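Local coordinates for protein malonyl CoA reductase (malonate semialdehyde-forming) (PDB 2EP5) that probably reduces malonyl-CoA to malonate semialdehyde (3-oxopropanoate) with NADPH, as a member of the aspartate-semialdehyde dehydrogenase family, at residues 276-280 with 338-343; 98-104 with 141-146. One frame throughout, in Å; residues are numbered along the deposited sequence.

Contact 1. Residues 276-280 with 338-343; sequences NLPTA and ILTVEV
Glu-342 reaches from its helix to the turn at 277-280 and presents its carboxylate to Thr-279, an example of a buried acid held by a backbone N-H and a hydroxyl of the same loop residue. The Thr-279 N-H enters the syn lone pair of Glu-342 OE1 at 2.8 Å and 159°. Thr-279 OG1 gives a second hydrogen bond to Glu-342 OE2, modelled at 2.6 Å, although the position of that oxygen is less certain. The hydroxyl can join in because OG1 stands beside its own backbone N (chi1 -55°), so one residue offers two donors to the two oxygens. Glu-342 spans the gap with a chain extended beyond CG (chi2 -172°), crossing the threonine side chain at about a right angle. The N-H bond to OE1 would tend to favour the charged form. Beside this polar grip, Leu-277 turns its CB to Glu-342 OE1 and lays CD1 against two helix side chains, 3.5 Å from Val-343 CG2 and 3.9 Å from Leu-339 CD2. His-27 and Tyr-29 also touch Glu-342. The loop's own frame is a type I beta turn, closed by Ala-280 N to Leu-277 O, directly following the Schellman motif with which Asn-276 ends helix 271-274.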
loop_
_atom_site.group_PDB
_atom_site.type_symbol
_atom_site.label_atom_id
_atom_site.label_comp_id
_atom_site.label_asym_id
_atom_site.label_seq_id
_atom_site.Cartn_x
_atom_site.Cartn_y
_atom_site.Cartn_z
ATOM N N ASN A 276 33.393 -12.474 19.397
ATOM C CA ASN A 276 32.513 -13.268 18.552
ATOM C C ASN A 276 31.280 -13.740 19.301
ATOM O O ASN A 276 31.010 -14.937 19.370
ATOM C CB ASN A 276 33.256 -14.485 18.011
ATOM C CG ASN A 276 34.431 -14.105 17.162
ATOM O OD1 ASN A 276 35.429 -13.599 17.664
ATOM N ND2 ASN A 276 34.320 -14.334 15.860
ATOM N N LEU A 277 30.534 -12.798 19.865
ATOM C CA LEU A 277 29.333 -13.146 20.602
ATOM C C LEU A 277 28.270 -13.602 19.598
ATOM O O LEU A 277 28.114 -13.004 18.530
ATOM C CB LEU A 277 28.858 -11.940 21.422
ATOM C CG LEU A 277 29.918 -11.345 22.365
ATOM C CD1 LEU A 277 29.317 -10.210 23.168
ATOM C CD2 LEU A 277 30.448 -12.421 23.308
ATOM N N PRO A 278 27.529 -14.673 19.933
ATOM C CA PRO A 278 26.476 -15.250 19.088
ATOM C C PRO A 278 25.525 -14.299 18.374
ATOM O O PRO A 278 25.136 -14.559 17.235
ATOM C CB PRO A 278 25.743 -16.208 20.038
ATOM C CG PRO A 278 26.110 -15.726 21.409
ATOM C CD PRO A 278 27.543 -15.331 21.250
ATOM N N THR A 279 25.157 -13.202 19.027
ATOM C CA THR A 279 24.232 -12.254 18.423
ATOM C C THR A 279 24.903 -11.019 17.803
ATOM O O THR A 279 24.222 -10.137 17.272
ATOM C CB THR A 279 23.184 -11.822 19.458
ATOM O OG1 THR A 279 22.548 -12.993 19.980
ATOM C CG2 THR A 279 22.119 -10.916 18.827
ATOM N N ALA A 280 26.231 -10.968 17.854
ATOM C CA ALA A 280 26.974 -9.846 17.284
ATOM C C ALA A 280 27.245 -10.040 15.790
ATOM O O ALA A 280 27.801 -11.055 15.381
ATOM C CB ALA A 280 28.291 -9.670 18.014
ATOM N N ILE A 338 19.402 -9.106 23.811
ATOM C CA ILE A 338 20.046 -10.408 23.883
ATOM C C ILE A 338 21.559 -10.228 23.786
ATOM O O ILE A 338 22.322 -10.905 24.482
ATOM C CB ILE A 338 19.516 -11.327 22.742
ATOM C CG1 ILE A 338 18.049 -11.683 23.017
ATOM C CG2 ILE A 338 20.368 -12.582 22.618
ATOM C CD1 ILE A 338 17.346 -12.376 21.859
ATOM N N LEU A 339 21.990 -9.304 22.932
ATOM C CA LEU A 339 23.416 -9.044 22.754
ATOM C C LEU A 339 23.974 -8.427 24.035
ATOM O O LEU A 339 25.133 -8.650 24.399
ATOM C CB LEU A 339 23.654 -8.079 21.583
ATOM C CG LEU A 339 24.896 -8.294 20.707
ATOM C CD1 LEU A 339 25.418 -6.945 20.250
ATOM C CD2 LEU A 339 25.985 -9.031 21.451
ATOM N N THR A 340 23.146 -7.641 24.717
ATOM C CA THR A 340 23.571 -7.006 25.955
ATOM C C THR A 340 23.833 -8.076 26.998
ATOM O O THR A 340 24.814 -7.998 27.735
ATOM C CB THR A 340 22.511 -6.007 26.472
ATOM O OG1 THR A 340 22.342 -4.956 25.510
ATOM C CG2 THR A 340 22.954 -5.394 27.801
ATOM N N VAL A 341 22.964 -9.086 27.052
ATOM C CA VAL A 341 23.149 -10.176 28.010
ATOM C C VAL A 341 24.437 -10.941 27.678
ATOM O O VAL A 341 25.215 -11.275 28.575
ATOM C CB VAL A 341 21.962 -11.185 28.006
ATOM C CG1 VAL A 341 22.220 -12.279 29.032
ATOM C CG2 VAL A 341 20.656 -10.475 28.329
ATOM N N GLU A 342 24.669 -11.204 26.395
ATOM C CA GLU A 342 25.880 -11.927 26.003
ATOM C C GLU A 342 27.125 -11.176 26.492
ATOM O O GLU A 342 28.048 -11.774 27.049
ATOM C CB GLU A 342 25.938 -12.106 24.481
ATOM C CG GLU A 342 24.635 -12.613 23.877
ATOM C CD GLU A 342 24.746 -12.964 22.400
ATOM O OE1 GLU A 342 25.594 -12.380 21.694
ATOM O OE2 GLU A 342 23.967 -13.820 21.936
ATOM N N VAL A 343 27.142 -9.863 26.289
ATOM C CA VAL A 343 28.269 -9.045 26.721
ATOM C C VAL A 343 28.474 -9.144 28.238
ATOM O O VAL A 343 29.601 -9.298 28.710
ATOM C CB VAL A 343 28.056 -7.557 26.349
ATOM C CG1 VAL A 343 29.128 -6.702 27.009
ATOM C CG2 VAL A 343 28.085 -7.380 24.831
#

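Contact 2. Residues 98-104 with 141-146; sequences VKNGKIV and WKGILV
Val-98 lays CG1 against the indole of Trp-141, over the CD2-CE3 bond of the six-membered ring, 3.1 Å above the indole plane and offset toward its rim. The pair sits at the end of a parallel Rossmann-type sheet, where helix 87-99 leads into strand 103-106 and strand 144-147 runs alongside. With CG1 anti to the valine N (chi1 169°), the other methyl, CG2, is left to meet Leu-145 CB at 3.8 Å, so one valine touches both the tryptophan and the edge strand. Replacing Trp-141 by an alanine would probably leave Val-98 CG1 without its aromatic partner and open a gap that Leu-95 and Gln-135 also border. The helix stops in a Schellman motif with Gly-101 at positive phi, and the chain then enters the sheet. There Ile-103 and Ile-144 lie side by side on one face, while Val-104 and Leu-145 do the same on the other. Three backbone bonds join the strands: Ile-144 N to Lys-102 O, Val-104 N to Ile-144 O at 2.7 Å, and Val-146 N to Val-104 O. Close packing at the entry calls for glycine: a CB on Gly-143 would lie 2.2 Å from Val-98 O and 2.5 Å from Lys-102 O.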
loop_
_atom_site.group_PDB
_atom_site.type_symbol
_atom_site.label_atom_id
_atom_site.label_comp_id
_atom_site.label_asym_id
_atom_site.label_seq_id
_atom_site.Cartn_x
_atom_site.Cartn_y
_atom_site.Cartn_z
ATOM N N VAL A 98 13.622 -5.889 40.493
ATOM C CA VAL A 98 14.968 -5.464 40.858
ATOM C C VAL A 98 15.094 -5.265 42.367
ATOM O O VAL A 98 16.155 -5.509 42.940
ATOM C CB VAL A 98 15.356 -4.153 40.134
ATOM C CG1 VAL A 98 16.636 -3.574 40.729
ATOM C CG2 VAL A 98 15.563 -4.432 38.661
ATOM N N LYS A 99 14.019 -4.817 43.008
ATOM C CA LYS A 99 14.038 -4.625 44.454
ATOM C C LYS A 99 14.129 -5.984 45.151
ATOM O O LYS A 99 14.703 -6.102 46.233
ATOM C CB LYS A 99 12.777 -3.900 44.921
ATOM C CG LYS A 99 12.799 -2.402 44.712
ATOM C CD LYS A 99 11.539 -1.771 45.282
ATOM C CE LYS A 99 11.572 -0.254 45.182
ATOM N NZ LYS A 99 10.343 0.349 45.774
ATOM N N ASN A 100 13.560 -7.010 44.527
ATOM C CA ASN A 100 13.597 -8.346 45.103
ATOM C C ASN A 100 14.882 -9.080 44.769
ATOM O O ASN A 100 15.019 -10.255 45.082
ATOM C CB ASN A 100 12.395 -9.164 44.634
ATOM C CG ASN A 100 11.138 -8.846 45.413
ATOM O OD1 ASN A 100 11.064 -9.101 46.615
ATOM N ND2 ASN A 100 10.145 -8.283 44.739
ATOM N N GLY A 101 15.819 -8.390 44.127
ATOM C CA GLY A 101 17.094 -9.009 43.800
ATOM C C GLY A 101 17.289 -9.570 42.399
ATOM O O GLY A 101 18.349 -10.115 42.097
ATOM N N LYS A 102 16.289 -9.449 41.538
ATOM C CA LYS A 102 16.410 -9.969 40.176
ATOM C C LYS A 102 17.295 -9.108 39.286
ATOM O O LYS A 102 17.346 -7.887 39.448
ATOM C CB LYS A 102 15.030 -10.072 39.521
ATOM C CG LYS A 102 14.096 -11.095 40.151
ATOM C CD LYS A 102 14.331 -12.504 39.617
ATOM C CE LYS A 102 15.690 -13.054 39.989
ATOM N NZ LYS A 102 15.877 -14.414 39.435
ATOM N N ILE A 103 18.005 -9.753 38.362
ATOM C CA ILE A 103 18.831 -9.037 37.389
ATOM C C ILE A 103 17.904 -8.833 36.178
ATOM O O ILE A 103 17.465 -9.803 35.551
ATOM C CB ILE A 103 20.048 -9.864 36.932
ATOM C CG1 ILE A 103 21.019 -10.068 38.100
ATOM C CG2 ILE A 103 20.743 -9.154 35.775
ATOM C CD1 ILE A 103 22.250 -10.865 37.737
ATOM N N VAL A 104 17.595 -7.577 35.866
ATOM C CA VAL A 104 16.697 -7.264 34.760
ATOM C C VAL A 104 17.362 -6.480 33.633
ATOM O O VAL A 104 18.043 -5.480 33.882
ATOM C CB VAL A 104 15.483 -6.432 35.253
ATOM C CG1 VAL A 104 14.534 -6.146 34.100
ATOM C CG2 VAL A 104 14.762 -7.164 36.371
ATOM N N TRP A 141 19.147 -1.087 45.916
ATOM C CA TRP A 141 18.483 -2.264 45.356
ATOM C C TRP A 141 19.280 -3.519 45.652
ATOM O O TRP A 141 20.503 -3.471 45.763
ATOM C CB TRP A 141 18.369 -2.186 43.823
ATOM C CG TRP A 141 17.588 -1.058 43.254
ATOM C CD1 TRP A 141 16.574 -0.371 43.852
ATOM C CD2 TRP A 141 17.686 -0.549 41.921
ATOM N NE1 TRP A 141 16.029 0.535 42.971
ATOM C CE2 TRP A 141 16.691 0.444 41.777
ATOM C CE3 TRP A 141 18.515 -0.839 40.832
ATOM C CZ2 TRP A 141 16.500 1.152 40.585
ATOM C CZ3 TRP A 141 18.325 -0.132 39.637
ATOM C CH2 TRP A 141 17.324 0.851 39.528
ATOM N N LYS A 142 18.580 -4.644 45.739
ATOM C CA LYS A 142 19.216 -5.935 45.958
ATOM C C LYS A 142 19.470 -6.512 44.565
ATOM O O LYS A 142 20.249 -7.450 44.399
ATOM C CB LYS A 142 18.278 -6.875 46.720
ATOM C CG LYS A 142 17.887 -6.393 48.102
ATOM C CD LYS A 142 16.812 -7.279 48.734
ATOM C CE LYS A 142 17.275 -8.720 48.907
ATOM N NZ LYS A 142 16.266 -9.556 49.634
ATOM N N GLY A 143 18.802 -5.936 43.567
ATOM C CA GLY A 143 18.941 -6.414 42.204
ATOM C C GLY A 143 19.782 -5.559 41.274
ATOM O O GLY A 143 20.488 -4.650 41.708
ATOM N N ILE A 144 19.690 -5.866 39.984
ATOM C CA ILE A 144 20.428 -5.171 38.939
ATOM C C ILE A 144 19.495 -4.782 37.789
ATOM O O ILE A 144 18.666 -5.582 37.357
ATOM C CB ILE A 144 21.545 -6.076 38.366
ATOM C CG1 ILE A 144 22.644 -6.287 39.411
ATOM C CG2 ILE A 144 22.094 -5.483 37.079
ATOM C CD1 ILE A 144 23.307 -5.001 39.903
ATOM N N LEU A 145 19.629 -3.554 37.298
ATOM C CA LEU A 145 18.809 -3.087 36.187
ATOM C C LEU A 145 19.671 -2.491 35.082
ATOM O O LEU A 145 20.529 -1.630 35.330
ATOM C CB LEU A 145 17.792 -2.043 36.654
ATOM C CG LEU A 145 16.877 -1.521 35.541
ATOM C CD1 LEU A 145 16.069 -2.666 34.972
ATOM C CD2 LEU A 145 15.946 -0.455 36.075
ATOM N N VAL A 146 19.446 -2.972 33.860
ATOM C CA VAL A 146 20.166 -2.498 32.679
ATOM C C VAL A 146 19.115 -2.134 31.633
ATOM O O VAL A 146 18.082 -2.795 31.517
ATOM C CB VAL A 146 21.112 -3.589 32.103
ATOM C CG1 VAL A 146 21.825 -3.058 30.860
ATOM C CG2 VAL A 146 22.141 -4.006 33.161
#

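Along the chain the two contacts come in series, 98-104 with 141-146 closing before 276-280 with 338-343 opens, and their centres lie 21 Å apart. Contact 2 belongs to the parallel nucleotide-binding sheet, at its outermost strand within this chain; contact 1 joins a loop of the dimerisation domain to helix 334-347. That helix is the bridge: Thr-340 CG2 packs 4.0 Å from Val-146 CG1, Met-344 also touches Val-146, and Thr-340 OG1 is hydrogen-bonded to Asn-148, just past the strand. The C-terminal helix thus returns to the Rossmann domain and connects it to the second domain. Strand 144-147 and Asn-148 come shortly before Cys-151, the predicted acyl-thioester residue.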